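Local coordinates for MutT/nudix family protein (Enterococcus faecalis, PDB 2FML) that is of unknown function but belongs to the MutT/Nudix family, and probably combines a Nudix domain with a winged-helix domain of the NrtR DNA-binding type, at residues A[39-44]-A[121-126]. Numbering follows the deposited sequence.
Sequences SLTVDM and GWVVTV
T41, D43 and T125 join their polar side chains on one face of two parallel strands, 39-44 and 123-126. T125 OG1 sits in the middle. T125 OG1 donates to D43 OD2 at 2.7 Å, on the anti side of that oxygen and 24° out of the carboxylate plane. T41 OG1 lies 2.8 Å from T125 OG1, within hydrogen-bonding distance. T125 OG1 stands anti to its backbone N (chi1 -154°), which carries it across to the neighbouring strand. T41 OG1 lies between its own N and carbonyl carbon (chi1 57°), leaving T41 CG2 to pack on V123 CG1 at 3.7 Å. D43 OD2 also hydrogen-bonds a bound glycerol, probably from the crystallisation liquor.

The backbone is paired as in the mixed sheet of a Nudix fold, where strand 39-50 runs parallel to 123-131 on this edge and antiparallel to 72-78 on its other. S39, T41 and D43 turn their N-H groups toward the partner strand and donate to the carbonyls of W122, V124 and V126; the T41 N to V124 O bond is 2.7 Å. In return S39 O and T41 O accept V124 N and V126 N. D43 N to V126 O is longer, 3.2 Å, its donor well above the carbonyl plane. L40 and V42 direct their backbone bonds to V79 and G77. V123 O is bonded by R117 NH1, and T125 pairs through its backbone with F112 on strand 106-112.

On the opposite face L40 CD1 lies 4.4 Å from V126 CG2, while L40 and V124 also pack against V124 and L40 of the second subunit.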
loop_
_atom_site.group_PDB
_atom_site.type_symbol
_atom_site.label_atom_id
_atom_site.label_comp_id
_atom_site.label_asym_id
_atom_site.label_seq_id
_atom_site.Cartn_x
_atom_site.Cartn_y
_atom_site.Cartn_z
ATOM N N SER A 39 -1.760 4.233 -17.752
ATOM C CA SER A 39 -1.903 5.551 -17.134
ATOM C C SER A 39 -1.921 5.353 -15.641
ATOM O O SER A 39 -2.429 4.334 -15.093
ATOM C CB SER A 39 -3.140 6.305 -17.621
ATOM O OG SER A 39 -3.074 6.435 -19.034
ATOM N N LEU A 40 -1.308 6.302 -14.958
ATOM C CA LEU A 40 -1.189 6.276 -13.512
ATOM C C LEU A 40 -2.030 7.396 -12.909
ATOM O O LEU A 40 -1.860 8.569 -13.230
ATOM C CB LEU A 40 0.283 6.468 -13.066
ATOM C CG LEU A 40 0.523 6.276 -11.506
ATOM C CD1 LEU A 40 0.292 4.802 -11.241
ATOM C CD2 LEU A 40 1.942 6.658 -11.149
ATOM N N THR A 41 -2.929 7.030 -11.999
ATOM C CA THR A 41 -3.742 8.030 -11.355
ATOM C C THR A 41 -3.631 7.863 -9.849
ATOM O O THR A 41 -2.947 6.932 -9.347
ATOM C CB THR A 41 -5.260 7.929 -11.754
ATOM O OG1 THR A 41 -5.739 6.636 -11.439
ATOM C CG2 THR A 41 -5.523 8.173 -13.215
ATOM N N VAL A 42 -4.213 8.854 -9.151
ATOM C CA VAL A 42 -4.281 8.923 -7.702
ATOM C C VAL A 42 -5.742 9.243 -7.398
ATOM O O VAL A 42 -6.384 9.946 -8.159
ATOM C CB VAL A 42 -3.333 10.055 -7.075
ATOM C CG1 VAL A 42 -1.910 9.640 -7.126
ATOM C CG2 VAL A 42 -3.522 11.418 -7.780
ATOM N N ASP A 43 -6.235 8.765 -6.273
ATOM C CA ASP A 43 -7.553 9.104 -5.807
ATOM C C ASP A 43 -7.423 9.312 -4.301
ATOM O O ASP A 43 -6.572 8.664 -3.608
ATOM C CB ASP A 43 -8.533 7.935 -6.080
ATOM C CG ASP A 43 -9.037 7.931 -7.525
ATOM O OD1 ASP A 43 -9.899 8.788 -7.853
ATOM O OD2 ASP A 43 -8.546 7.103 -8.348
HETATM N N MSE A 44 -8.289 10.169 -3.770
HETATM C CA MSE A 44 -8.142 10.612 -2.397
HETATM C C MSE A 44 -9.410 10.400 -1.621
HETATM O O MSE A 44 -10.476 10.837 -2.060
HETATM C CB MSE A 44 -7.727 12.072 -2.400
HETATM C CG MSE A 44 -7.790 12.765 -1.093
HETATM SE SE MSE A 44 -6.319 12.235 0.157
HETATM C CE MSE A 44 -7.362 11.381 1.241
ATOM N N GLY A 121 -8.730 2.301 -20.630
ATOM C CA GLY A 121 -7.849 1.218 -21.018
ATOM C C GLY A 121 -7.143 0.799 -19.773
ATOM O O GLY A 121 -7.747 0.671 -18.768
ATOM N N TRP A 122 -5.843 0.609 -19.851
ATOM C CA TRP A 122 -5.005 0.320 -18.699
ATOM C C TRP A 122 -4.670 1.542 -17.817
ATOM O O TRP A 122 -3.818 2.387 -18.149
ATOM C CB TRP A 122 -3.739 -0.335 -19.203
ATOM C CG TRP A 122 -2.944 -1.165 -18.114
ATOM C CD1 TRP A 122 -3.339 -1.536 -16.869
ATOM C CD2 TRP A 122 -1.617 -1.659 -18.300
ATOM N NE1 TRP A 122 -2.321 -2.258 -16.257
ATOM C CE2 TRP A 122 -1.268 -2.365 -17.133
ATOM C CE3 TRP A 122 -0.676 -1.566 -19.395
ATOM C CZ2 TRP A 122 -0.021 -2.974 -16.972
ATOM C CZ3 TRP A 122 0.553 -2.232 -19.252
ATOM C CH2 TRP A 122 0.867 -2.904 -18.040
ATOM N N VAL A 123 -5.369 1.612 -16.697
ATOM C CA VAL A 123 -5.252 2.738 -15.751
ATOM C C VAL A 123 -5.113 2.181 -14.349
ATOM O O VAL A 123 -5.938 1.376 -13.893
ATOM C CB VAL A 123 -6.427 3.769 -15.830
ATOM C CG1 VAL A 123 -6.160 4.998 -14.915
ATOM C CG2 VAL A 123 -6.670 4.241 -17.292
ATOM N N VAL A 124 -4.026 2.586 -13.670
ATOM C CA VAL A 124 -3.753 2.100 -12.295
ATOM C C VAL A 124 -3.801 3.312 -11.353
ATOM O O VAL A 124 -3.272 4.376 -11.641
ATOM C CB VAL A 124 -2.362 1.329 -12.205
ATOM C CG1 VAL A 124 -1.987 0.837 -10.710
ATOM C CG2 VAL A 124 -2.412 0.133 -13.125
ATOM N N THR A 125 -4.445 3.116 -10.210
ATOM C CA THR A 125 -4.581 4.170 -9.280
ATOM C C THR A 125 -3.905 3.873 -7.915
ATOM O O THR A 125 -3.938 2.790 -7.421
ATOM C CB THR A 125 -6.054 4.568 -9.205
ATOM O OG1 THR A 125 -6.156 5.934 -8.804
ATOM C CG2 THR A 125 -6.864 3.679 -8.201
ATOM N N VAL A 126 -3.251 4.858 -7.342
ATOM C CA VAL A 126 -2.743 4.745 -6.032
ATOM C C VAL A 126 -3.705 5.591 -5.206
ATOM O O VAL A 126 -3.833 6.784 -5.391
ATOM C CB VAL A 126 -1.311 5.235 -5.930
ATOM C CG1 VAL A 126 -0.820 5.129 -4.538
ATOM C CG2 VAL A 126 -0.449 4.488 -6.867
#